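Local atomic coordinates of UDP-N-acetylglucosamine 2-epimerase (Listeria monocytogenes, PDB entry 3OT5), a protein that probably catalyses the reversible epimerisation at C2 of the sugar that interconverts UDP-N-acetylglucosamine and UDP-N-acetylmannosamine. Residues F34-P45 against L71-I80; T99-I110 against T126-Q137. All blocks are in the same frame, centred on the assembly; numbering follows the deposited sequence.

Interaction 1. Residues F34-P45 against L71-I80; sequences FGTRPEAIKMAP and LDQVLEIFDI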
loop_
_atom_site.group_PDB
_atom_site.type_symbol
_atom_site.label_atom_id
_atom_site.label_comp_id
_atom_site.label_asym_id
_atom_site.label_seq_id
_atom_site.Cartn_x
_atom_site.Cartn_y
_atom_site.Cartn_z
ATOM N N PHE A 34 11.477 -3.080 -8.980
ATOM C CA PHE A 34 11.064 -3.015 -7.579
ATOM C C PHE A 34 12.187 -3.484 -6.656
ATOM O O PHE A 34 12.924 -4.424 -6.962
ATOM C CB PHE A 34 9.679 -3.627 -7.287
ATOM C CG PHE A 34 9.385 -4.917 -7.992
ATOM C CD1 PHE A 34 9.670 -6.126 -7.408
ATOM C CD2 PHE A 34 8.731 -4.905 -9.215
ATOM C CE1 PHE A 34 9.350 -7.302 -8.042
ATOM C CE2 PHE A 34 8.408 -6.064 -9.855
ATOM C CZ PHE A 34 8.720 -7.273 -9.270
ATOM N N GLY A 35 12.326 -2.774 -5.546
ATOM C CA GLY A 35 13.388 -3.041 -4.591
ATOM C C GLY A 35 13.023 -3.331 -3.157
ATOM O O GLY A 35 13.917 -3.494 -2.345
ATOM N N THR A 36 11.734 -3.361 -2.822
ATOM C CA THR A 36 11.306 -3.680 -1.457
ATOM C C THR A 36 10.081 -4.580 -1.528
ATOM O O THR A 36 9.465 -4.705 -2.585
ATOM C CB THR A 36 10.983 -2.427 -0.605
ATOM O OG1 THR A 36 9.880 -1.722 -1.175
ATOM C CG2 THR A 36 12.186 -1.502 -0.509
ATOM N N ARG A 37 9.724 -5.193 -0.402
ATOM C CA ARG A 37 8.582 -6.090 -0.360
ATOM C C ARG A 37 7.294 -5.308 -0.669
ATOM O O ARG A 37 6.498 -5.744 -1.479
ATOM C CB ARG A 37 8.481 -6.817 0.996
ATOM C CG ARG A 37 7.567 -8.064 0.953
ATOM C CD ARG A 37 7.293 -8.685 2.341
ATOM N NE ARG A 37 6.421 -7.839 3.159
ATOM C CZ ARG A 37 5.993 -8.139 4.391
ATOM N NH1 ARG A 37 5.199 -7.292 5.039
ATOM N NH2 ARG A 37 6.351 -9.277 4.983
ATOM N N PRO A 38 7.088 -4.147 -0.022
ATOM C CA PRO A 38 5.877 -3.379 -0.331
ATOM C C PRO A 38 5.795 -2.985 -1.811
ATOM O O PRO A 38 4.713 -3.018 -2.386
ATOM C CB PRO A 38 6.009 -2.146 0.567
ATOM C CG PRO A 38 6.842 -2.617 1.708
ATOM C CD PRO A 38 7.836 -3.552 1.100
ATOM N N GLU A 39 6.923 -2.609 -2.425
ATOM C CA GLU A 39 6.912 -2.274 -3.849
ATOM C C GLU A 39 6.536 -3.505 -4.648
ATOM O O GLU A 39 5.782 -3.421 -5.618
ATOM C CB GLU A 39 8.256 -1.752 -4.350
ATOM C CG GLU A 39 8.564 -0.318 -4.005
ATOM C CD GLU A 39 9.848 0.177 -4.652
ATOM O OE1 GLU A 39 10.790 -0.615 -4.822
ATOM O OE2 GLU A 39 9.930 1.367 -4.977
ATOM N N ALA A 40 7.064 -4.651 -4.224
ATOM C CA ALA A 40 6.802 -5.924 -4.894
ATOM C C ALA A 40 5.301 -6.218 -4.954
ATOM O O ALA A 40 4.773 -6.624 -5.978
ATOM C CB ALA A 40 7.534 -7.041 -4.182
ATOM N N ILE A 41 4.635 -6.001 -3.836
ATOM C CA ILE A 41 3.212 -6.219 -3.726
ATOM C C ILE A 41 2.410 -5.249 -4.582
ATOM O O ILE A 41 1.396 -5.639 -5.155
ATOM C CB ILE A 41 2.770 -6.127 -2.238
ATOM C CG1 ILE A 41 3.316 -7.340 -1.485
ATOM C CG2 ILE A 41 1.251 -6.085 -2.117
ATOM C CD1 ILE A 41 3.027 -7.336 0.002
ATOM N N LYS A 42 2.859 -3.998 -4.659
ATOM C CA LYS A 42 2.188 -2.970 -5.453
ATOM C C LYS A 42 2.532 -3.033 -6.944
ATOM O O LYS A 42 1.756 -2.551 -7.750
ATOM C CB LYS A 42 2.512 -1.556 -4.933
ATOM C CG LYS A 42 1.925 -1.216 -3.564
ATOM C CD LYS A 42 2.223 0.232 -3.158
ATOM C CE LYS A 42 1.481 0.617 -1.879
ATOM N NZ LYS A 42 1.797 2.010 -1.388
ATOM N N MET A 43 3.682 -3.602 -7.303
ATOM C CA MET A 43 4.089 -3.711 -8.714
ATOM C C MET A 43 3.699 -5.053 -9.330
ATOM O O MET A 43 3.453 -5.121 -10.537
ATOM C CB MET A 43 5.600 -3.481 -8.895
ATOM C CG MET A 43 6.045 -2.052 -8.602
ATOM S SD MET A 43 5.457 -0.817 -9.778
ATOM C CE MET A 43 6.596 -1.053 -11.131
ATOM N N ALA A 44 3.634 -6.102 -8.513
ATOM C CA ALA A 44 3.252 -7.442 -8.998
ATOM C C ALA A 44 1.976 -7.440 -9.858
ATOM O O ALA A 44 1.988 -7.983 -10.957
ATOM C CB ALA A 44 3.095 -8.415 -7.834
ATOM N N PRO A 45 0.879 -6.811 -9.373
ATOM C CA PRO A 45 -0.364 -6.787 -10.138
ATOM C C PRO A 45 -0.184 -6.197 -11.529
ATOM O O PRO A 45 -0.808 -6.644 -12.487
ATOM C CB PRO A 45 -1.278 -5.878 -9.301
ATOM C CG PRO A 45 -0.727 -5.880 -7.987
ATOM C CD PRO A 45 0.759 -6.007 -8.156
ATOM N N LEU A 71 11.921 -10.844 -0.609
ATOM C CA LEU A 71 10.685 -10.583 -1.349
ATOM C C LEU A 71 10.316 -11.700 -2.330
ATOM O O LEU A 71 9.365 -11.568 -3.102
ATOM C CB LEU A 71 10.758 -9.234 -2.093
ATOM C CG LEU A 71 11.843 -8.987 -3.149
ATOM C CD1 LEU A 71 11.573 -7.684 -3.899
ATOM C CD2 LEU A 71 13.238 -8.971 -2.520
ATOM N N ASP A 72 11.054 -12.806 -2.289
ATOM C CA ASP A 72 10.787 -13.935 -3.179
ATOM C C ASP A 72 9.475 -14.650 -2.815
ATOM O O ASP A 72 8.952 -15.439 -3.602
ATOM C CB ASP A 72 11.973 -14.919 -3.179
ATOM C CG ASP A 72 13.232 -14.336 -3.847
ATOM O OD1 ASP A 72 13.106 -13.468 -4.739
ATOM O OD2 ASP A 72 14.349 -14.777 -3.499
ATOM N N GLN A 73 8.949 -14.383 -1.625
ATOM C CA GLN A 73 7.688 -14.988 -1.217
ATOM C C GLN A 73 6.541 -14.340 -1.996
ATOM O O GLN A 73 5.608 -15.023 -2.422
ATOM C CB GLN A 73 7.458 -14.851 0.293
ATOM C CG GLN A 73 7.413 -13.412 0.794
ATOM C CD GLN A 73 7.062 -13.299 2.264
ATOM O OE1 GLN A 73 7.002 -12.195 2.808
ATOM N NE2 GLN A 73 6.816 -14.436 2.914
ATOM N N VAL A 74 6.634 -13.022 -2.187
ATOM C CA VAL A 74 5.624 -12.255 -2.913
ATOM C C VAL A 74 5.610 -12.630 -4.385
ATOM O O VAL A 74 4.548 -12.749 -4.991
ATOM C CB VAL A 74 5.873 -10.724 -2.802
ATOM C CG1 VAL A 74 4.867 -9.949 -3.647
ATOM C CG2 VAL A 74 5.819 -10.265 -1.351
ATOM N N LEU A 75 6.787 -12.817 -4.965
ATOM C CA LEU A 75 6.876 -13.174 -6.377
ATOM C C LEU A 75 6.295 -14.562 -6.632
ATOM O O LEU A 75 5.713 -14.811 -7.692
ATOM C CB LEU A 75 8.321 -13.093 -6.871
ATOM C CG LEU A 75 8.941 -11.692 -6.837
ATOM C CD1 LEU A 75 10.383 -11.739 -7.301
ATOM C CD2 LEU A 75 8.139 -10.732 -7.691
ATOM N N GLU A 76 6.450 -15.460 -5.662
ATOM C CA GLU A 76 5.918 -16.806 -5.783
ATOM C C GLU A 76 4.383 -16.760 -5.781
ATOM O O GLU A 76 3.735 -17.497 -6.519
ATOM C CB GLU A 76 6.442 -17.688 -4.650
ATOM C CG GLU A 76 6.078 -19.155 -4.790
ATOM C CD GLU A 76 6.669 -20.005 -3.690
ATOM O OE1 GLU A 76 7.193 -19.429 -2.711
ATOM O OE2 GLU A 76 6.611 -21.246 -3.803
ATOM N N ILE A 77 3.807 -15.884 -4.964
ATOM C CA ILE A 77 2.350 -15.734 -4.900
ATOM C C ILE A 77 1.783 -15.270 -6.243
ATOM O O ILE A 77 0.782 -15.800 -6.722
ATOM C CB ILE A 77 1.939 -14.749 -3.805
ATOM C CG1 ILE A 77 2.365 -15.295 -2.446
ATOM C CG2 ILE A 77 0.437 -14.534 -3.812
ATOM C CD1 ILE A 77 1.446 -16.332 -1.905
ATOM N N PHE A 78 2.444 -14.287 -6.844
ATOM C CA PHE A 78 2.032 -13.742 -8.139
ATOM C C PHE A 78 2.618 -14.542 -9.312
ATOM O O PHE A 78 2.364 -14.219 -10.474
ATOM C CB PHE A 78 2.441 -12.263 -8.241
ATOM C CG PHE A 78 1.647 -11.348 -7.348
ATOM C CD1 PHE A 78 0.604 -10.589 -7.865
ATOM C CD2 PHE A 78 1.926 -11.252 -5.991
ATOM C CE1 PHE A 78 -0.138 -9.747 -7.050
ATOM C CE2 PHE A 78 1.187 -10.410 -5.170
ATOM C CZ PHE A 78 0.152 -9.659 -5.699
ATOM N N ASP A 79 3.384 -15.589 -9.002
ATOM C CA ASP A 79 4.020 -16.428 -10.015
ATOM C C ASP A 79 4.778 -15.533 -10.996
ATOM O O ASP A 79 4.486 -15.492 -12.190
ATOM C CB ASP A 79 2.980 -17.288 -10.738
ATOM C CG ASP A 79 3.608 -18.344 -11.619
ATOM O OD1 ASP A 79 4.850 -18.362 -11.741
ATOM O OD2 ASP A 79 2.857 -19.169 -12.182
ATOM N N ILE A 80 5.740 -14.800 -10.455
ATOM C CA ILE A 80 6.555 -13.870 -11.214
ATOM C C ILE A 80 8.008 -14.270 -11.158
ATOM O O ILE A 80 8.631 -14.239 -10.103
ATOM C CB ILE A 80 6.444 -12.439 -10.647
ATOM C CG1 ILE A 80 5.059 -11.861 -10.927
ATOM C CG2 ILE A 80 7.486 -11.532 -11.272
ATOM C CD1 ILE A 80 4.864 -10.445 -10.403
#
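Ala44 sets its methyl squarely over the Phe78 ring: CB of Ala44 stands 3.3 Å from the centroid of the Phe78 ring, 14° off the ring normal, a CH-pi contact onto the face. Phe78 reaches this place with CG anti to its carbonyl carbon (chi1 -70°), which turns the ring toward helix 37-51, and the CG and CD atoms of Pro45 lie beside the CE1 corner. Ile80 CD1 closes on the same alanine, 3.7 Å from Ala44 CB. One turn back, Val74 uses both of its branches. Its CG1 lies 3.7 Å from Ile41 CG1 and also meets Ala40 CB, whereas Val74 CG2 packs 3.6 Å from Arg37 CG. Leu71 CD1 extends over Thr36 O and Ala40 CB, and Leu75 CD2 touches the edge of the Phe34 ring, 3.7 Å from Phe34 CE1. At the solvent side the Arg37 chain bends at chi3 and passes Gln73 OE1 without bonding to it; its guanidinium forms a salt bridge with Asp291 in the second domain, after strand 284-287.

Further out, the ends of both helices are fixed. Thr36 N-caps helix 37-51 through a weak bond from Glu39 N to Thr36 OG1, and Gly35 N donates 2.7 Å to Glu39 OE1, tying the end of the strand to the first turn. Helix 72-77 ends in a Schellman motif, with Asp79 at positive phi and Ile80 N bonded 2.8 Å from Leu75 O; beyond this turn Ile80 points toward Ala44 and also packs on Val61 of strand 57-63. The axes of 37-45 and 72-77 run nearly parallel, 16° apart, as neighbouring helices do on one face of the parallel sheet of a Rossmann-like alpha/beta domain.

Interaction 2. Residues T99-I110 against T126-Q137; sequences TSRVMNGINEVI and TSFAAGLATFYQ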
loop_
_atom_site.group_PDB
_atom_site.type_symbol
_atom_site.label_atom_id
_atom_site.label_comp_id
_atom_site.label_asym_id
_atom_site.label_seq_id
_atom_site.Cartn_x
_atom_site.Cartn_y
_atom_site.Cartn_z
ATOM N N THR A 99 22.252 5.029 -3.830
ATOM C CA THR A 99 21.807 5.726 -5.035
ATOM C C THR A 99 22.757 5.463 -6.193
ATOM O O THR A 99 22.331 5.097 -7.276
ATOM C CB THR A 99 21.692 7.222 -4.757
ATOM O OG1 THR A 99 20.781 7.417 -3.661
ATOM C CG2 THR A 99 21.205 7.990 -5.979
ATOM N N SER A 100 24.046 5.638 -5.964
ATOM C CA SER A 100 25.013 5.387 -7.022
ATOM C C SER A 100 25.000 3.906 -7.478
ATOM O O SER A 100 25.005 3.627 -8.679
ATOM C CB SER A 100 26.401 5.812 -6.580
ATOM O OG SER A 100 26.742 5.189 -5.371
ATOM N N ARG A 101 24.963 2.967 -6.536
ATOM C CA ARG A 101 24.944 1.545 -6.901
ATOM C C ARG A 101 23.739 1.152 -7.749
ATOM O O ARG A 101 23.880 0.422 -8.733
ATOM C CB ARG A 101 25.030 0.642 -5.670
ATOM C CG ARG A 101 26.414 0.578 -5.063
ATOM C CD ARG A 101 26.481 -0.450 -3.949
ATOM N NE ARG A 101 27.852 -0.645 -3.482
ATOM C CZ ARG A 101 28.436 0.054 -2.511
ATOM N NH1 ARG A 101 27.780 1.016 -1.871
ATOM N NH2 ARG A 101 29.691 -0.215 -2.172
ATOM N N VAL A 102 22.567 1.630 -7.358
ATOM C CA VAL A 102 21.333 1.347 -8.075
ATOM C C VAL A 102 21.302 2.026 -9.454
ATOM O O VAL A 102 20.841 1.434 -10.449
ATOM C CB VAL A 102 20.092 1.818 -7.263
ATOM C CG1 VAL A 102 18.879 1.745 -8.094
ATOM C CG2 VAL A 102 19.921 0.987 -5.981
ATOM N N MET A 103 21.783 3.270 -9.498
ATOM C CA MET A 103 21.807 4.041 -10.722
ATOM C C MET A 103 22.758 3.428 -11.743
ATOM O O MET A 103 22.419 3.307 -12.910
ATOM C CB MET A 103 22.230 5.470 -10.421
ATOM C CG MET A 103 22.373 6.361 -11.650
ATOM S SD MET A 103 23.066 7.955 -11.189
ATOM C CE MET A 103 24.591 7.479 -10.388
ATOM N N ASN A 104 23.951 3.061 -11.302
ATOM C CA ASN A 104 24.932 2.447 -12.199
ATOM C C ASN A 104 24.487 1.054 -12.611
ATOM O O ASN A 104 24.690 0.643 -13.759
ATOM C CB ASN A 104 26.311 2.411 -11.550
ATOM C CG ASN A 104 26.918 3.787 -11.418
ATOM O OD1 ASN A 104 26.914 4.566 -12.368
ATOM N ND2 ASN A 104 27.487 4.078 -10.254
ATOM N N GLY A 105 23.860 0.342 -11.677
ATOM C CA GLY A 105 23.350 -1.000 -11.940
ATOM C C GLY A 105 22.241 -0.935 -12.972
ATOM O O GLY A 105 22.297 -1.608 -13.989
ATOM N N ILE A 106 21.234 -0.111 -12.709
ATOM C CA ILE A 106 20.109 0.043 -13.621
ATOM C C ILE A 106 20.547 0.644 -14.961
ATOM O O ILE A 106 20.034 0.267 -16.001
ATOM C CB ILE A 106 18.990 0.869 -12.994
ATOM C CG1 ILE A 106 18.428 0.131 -11.773
ATOM C CG2 ILE A 106 17.879 1.094 -14.004
ATOM C CD1 ILE A 106 17.917 -1.284 -12.100
ATOM N N ASN A 107 21.486 1.581 -14.942
ATOM C CA ASN A 107 21.993 2.140 -16.188
ATOM C C ASN A 107 22.426 0.997 -17.108
ATOM O O ASN A 107 22.038 0.930 -18.273
ATOM C CB ASN A 107 23.202 3.028 -15.926
ATOM C CG ASN A 107 23.695 3.714 -17.174
ATOM O OD1 ASN A 107 23.026 4.584 -17.713
ATOM N ND2 ASN A 107 24.902 3.369 -17.605
ATOM N N GLU A 108 23.214 0.083 -16.559
ATOM C CA GLU A 108 23.735 -1.057 -17.314
ATOM C C GLU A 108 22.619 -2.003 -17.754
ATOM O O GLU A 108 22.606 -2.463 -18.887
ATOM C CB GLU A 108 24.766 -1.802 -16.473
ATOM C CG GLU A 108 25.489 -2.935 -17.198
ATOM C CD GLU A 108 26.555 -3.592 -16.341
ATOM O OE1 GLU A 108 26.723 -3.183 -15.171
ATOM O OE2 GLU A 108 27.236 -4.513 -16.838
ATOM N N VAL A 109 21.671 -2.284 -16.864
ATOM C CA VAL A 109 20.575 -3.184 -17.213
ATOM C C VAL A 109 19.737 -2.600 -18.343
ATOM O O VAL A 109 19.389 -3.312 -19.286
ATOM C CB VAL A 109 19.688 -3.516 -15.992
ATOM C CG1 VAL A 109 18.449 -4.298 -16.420
ATOM C CG2 VAL A 109 20.490 -4.302 -14.977
ATOM N N ILE A 110 19.431 -1.306 -18.254
ATOM C CA ILE A 110 18.632 -0.636 -19.273
ATOM C C ILE A 110 19.360 -0.578 -20.618
ATOM O O ILE A 110 18.778 -0.889 -21.658
ATOM C CB ILE A 110 18.236 0.770 -18.830
ATOM C CG1 ILE A 110 17.273 0.686 -17.638
ATOM C CG2 ILE A 110 17.582 1.512 -19.965
ATOM C CD1 ILE A 110 16.946 2.002 -17.019
ATOM N N THR A 126 15.515 3.624 -4.575
ATOM C CA THR A 126 15.732 2.738 -5.706
ATOM C C THR A 126 14.956 3.235 -6.922
ATOM O O THR A 126 15.493 3.294 -8.013
ATOM C CB THR A 126 15.340 1.294 -5.353
ATOM O OG1 THR A 126 14.019 1.289 -4.789
ATOM C CG2 THR A 126 16.300 0.727 -4.329
ATOM N N SER A 127 13.711 3.648 -6.720
ATOM C CA SER A 127 12.891 4.158 -7.817
ATOM C C SER A 127 13.437 5.423 -8.441
ATOM O O SER A 127 13.403 5.594 -9.667
ATOM C CB SER A 127 11.472 4.412 -7.344
ATOM O OG SER A 127 10.859 3.178 -7.087
ATOM N N PHE A 128 13.905 6.330 -7.603
ATOM C CA PHE A 128 14.468 7.567 -8.098
ATOM C C PHE A 128 15.718 7.280 -8.894
ATOM O O PHE A 128 15.879 7.783 -10.002
ATOM C CB PHE A 128 14.784 8.513 -6.955
ATOM C CG PHE A 128 15.850 9.517 -7.284
ATOM C CD1 PHE A 128 15.637 10.499 -8.242
ATOM C CD2 PHE A 128 17.078 9.478 -6.625
ATOM C CE1 PHE A 128 16.614 11.415 -8.531
ATOM C CE2 PHE A 128 18.051 10.406 -6.910
ATOM C CZ PHE A 128 17.819 11.374 -7.868
ATOM N N ALA A 129 16.585 6.452 -8.329
ATOM C CA ALA A 129 17.855 6.116 -8.969
ATOM C C ALA A 129 17.658 5.425 -10.318
ATOM O O ALA A 129 18.347 5.713 -11.295
ATOM C CB ALA A 129 18.687 5.242 -8.041
ATOM N N ALA A 130 16.717 4.500 -10.344
ATOM C CA ALA A 130 16.405 3.760 -11.550
ATOM C C ALA A 130 15.780 4.724 -12.554
ATOM O O ALA A 130 15.979 4.602 -13.768
ATOM C CB ALA A 130 15.468 2.603 -11.220
ATOM N N GLY A 131 15.026 5.691 -12.044
ATOM C CA GLY A 131 14.394 6.680 -12.885
ATOM C C GLY A 131 15.439 7.510 -13.582
ATOM O O GLY A 131 15.372 7.751 -14.789
ATOM N N LEU A 132 16.421 7.934 -12.812
ATOM C CA LEU A 132 17.504 8.721 -13.336
ATOM C C LEU A 132 18.304 7.928 -14.379
ATOM O O LEU A 132 18.692 8.476 -15.422
ATOM C CB LEU A 132 18.396 9.165 -12.189
ATOM C CG LEU A 132 19.567 10.076 -12.547
ATOM C CD1 LEU A 132 19.094 11.374 -13.199
ATOM C CD2 LEU A 132 20.337 10.353 -11.288
ATOM N N ALA A 133 18.560 6.647 -14.115
ATOM C CA ALA A 133 19.300 5.834 -15.105
ATOM C C ALA A 133 18.443 5.713 -16.372
ATOM O O ALA A 133 18.962 5.678 -17.468
ATOM C CB ALA A 133 19.658 4.458 -14.550
ATOM N N THR A 134 17.126 5.663 -16.196
ATOM C CA THR A 134 16.174 5.586 -17.299
ATOM C C THR A 134 16.292 6.864 -18.160
ATOM O O THR A 134 16.338 6.803 -19.404
ATOM C CB THR A 134 14.727 5.368 -16.757
ATOM O OG1 THR A 134 14.656 4.089 -16.109
ATOM C CG2 THR A 134 13.691 5.419 -17.855
ATOM N N PHE A 135 16.387 8.014 -17.499
ATOM C CA PHE A 135 16.543 9.276 -18.205
ATOM C C PHE A 135 17.895 9.322 -18.911
ATOM O O PHE A 135 17.992 9.735 -20.078
ATOM C CB PHE A 135 16.434 10.459 -17.262
ATOM C CG PHE A 135 16.881 11.747 -17.883
ATOM C CD1 PHE A 135 16.119 12.357 -18.853
ATOM C CD2 PHE A 135 18.060 12.346 -17.492
ATOM C CE1 PHE A 135 16.536 13.526 -19.435
ATOM C CE2 PHE A 135 18.485 13.522 -18.077
ATOM C CZ PHE A 135 17.730 14.108 -19.044
ATOM N N TYR A 136 18.944 8.917 -18.211
ATOM C CA TYR A 136 20.264 8.915 -18.834
ATOM C C TYR A 136 20.268 8.045 -20.061
ATOM O O TYR A 136 20.912 8.376 -21.043
ATOM C CB TYR A 136 21.384 8.506 -17.867
ATOM C CG TYR A 136 21.661 9.508 -16.772
ATOM C CD1 TYR A 136 21.488 10.877 -16.996
ATOM C CD2 TYR A 136 22.269 9.118 -15.577
ATOM C CE1 TYR A 136 21.786 11.808 -16.025
ATOM C CE2 TYR A 136 22.595 10.065 -14.591
ATOM C CZ TYR A 136 22.351 11.402 -14.831
ATOM O OH TYR A 136 22.671 12.359 -13.901
ATOM N N GLN A 137 19.495 6.963 -20.029
ATOM C CA GLN A 137 19.399 6.046 -21.172
ATOM C C GLN A 137 18.358 6.478 -22.187
ATOM O O GLN A 137 18.092 5.765 -23.151
ATOM C CB GLN A 137 19.074 4.637 -20.683
ATOM C CG GLN A 137 20.191 4.049 -19.911
ATOM C CD GLN A 137 21.401 3.876 -20.754
ATOM O OE1 GLN A 137 21.301 3.546 -21.937
ATOM N NE2 GLN A 137 22.571 4.072 -20.158
#
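Met103 lies against helix 125-136 through CB, CG and SD. Its CB rests 4.3 Å from Ala129 CB and close to Ala129 O; CG, anti to the backbone N (chi1 176°), continues past that carbonyl toward Ala133 CB. SD then arrives 3.6 Å from Leu132 CD2 and at the edge of the Tyr136 ring, a Met-aromatic contact in which SD of Met103 is 5.3 Å from the centroid of the Tyr136 ring. A bend at chi3 turns the terminal CE away from both partners. Leu132 CD1 lies over one face of that same ring, so leucine, methionine and tyrosine form a continuous apolar patch.

Small residues let the backbones come close. Ala133 CB nestles against Met103 O and Asn107 N, and Ala129 CB touches Val102 CG1, at 3.5 Å, and also Thr99 O, bringing the axes to 7.9 Å at a crossing angle of -42°. On the sheet side, Ile106 straddles Ala130 and Ala133 with its CG1 and CG2 branches. Ile110 sends CD1 toward Thr134, whose OG1 donates 2.7 Å to Ala130 O; this oxygen also accepts from Thr134 N, the two donors approaching from opposite faces of its plane.

At the far end Gln137 NE2 donates to Asn107 OD1 from above its carbonyl plane, but their 2.5 Å separation is suspiciously short, leaving the exact geometry doubtful. Chemically, the contact thus depends mainly on apolar shape fit, with a single hydrogen bond across it, from Gln137 just beyond the helix to Asn107.

In the fold
Both interactions belong to the N-terminal alpha/beta domain, built round the seven-stranded parallel sheet, and their centres are about 20 Å apart. They follow in series along the chain: interaction 1 joins helices 37-51 and 72-77, and interaction 2 then joins helices 95-113 and 125-136. Strand 28-34 lies between them, contributing Phe34 to interaction 1 and Ile33 to the surface under Ile106 and Ala130 of interaction 2. They also meet directly, since Glu39 OE2 hydrogen-bonds to Ser127 OG beside His121. Interaction 1 lies on the side facing the second domain, which Arg37 reaches through Asp291, probably near the interdomain cleft where this family binds substrate, while interaction 2 packs the opposite helix layer.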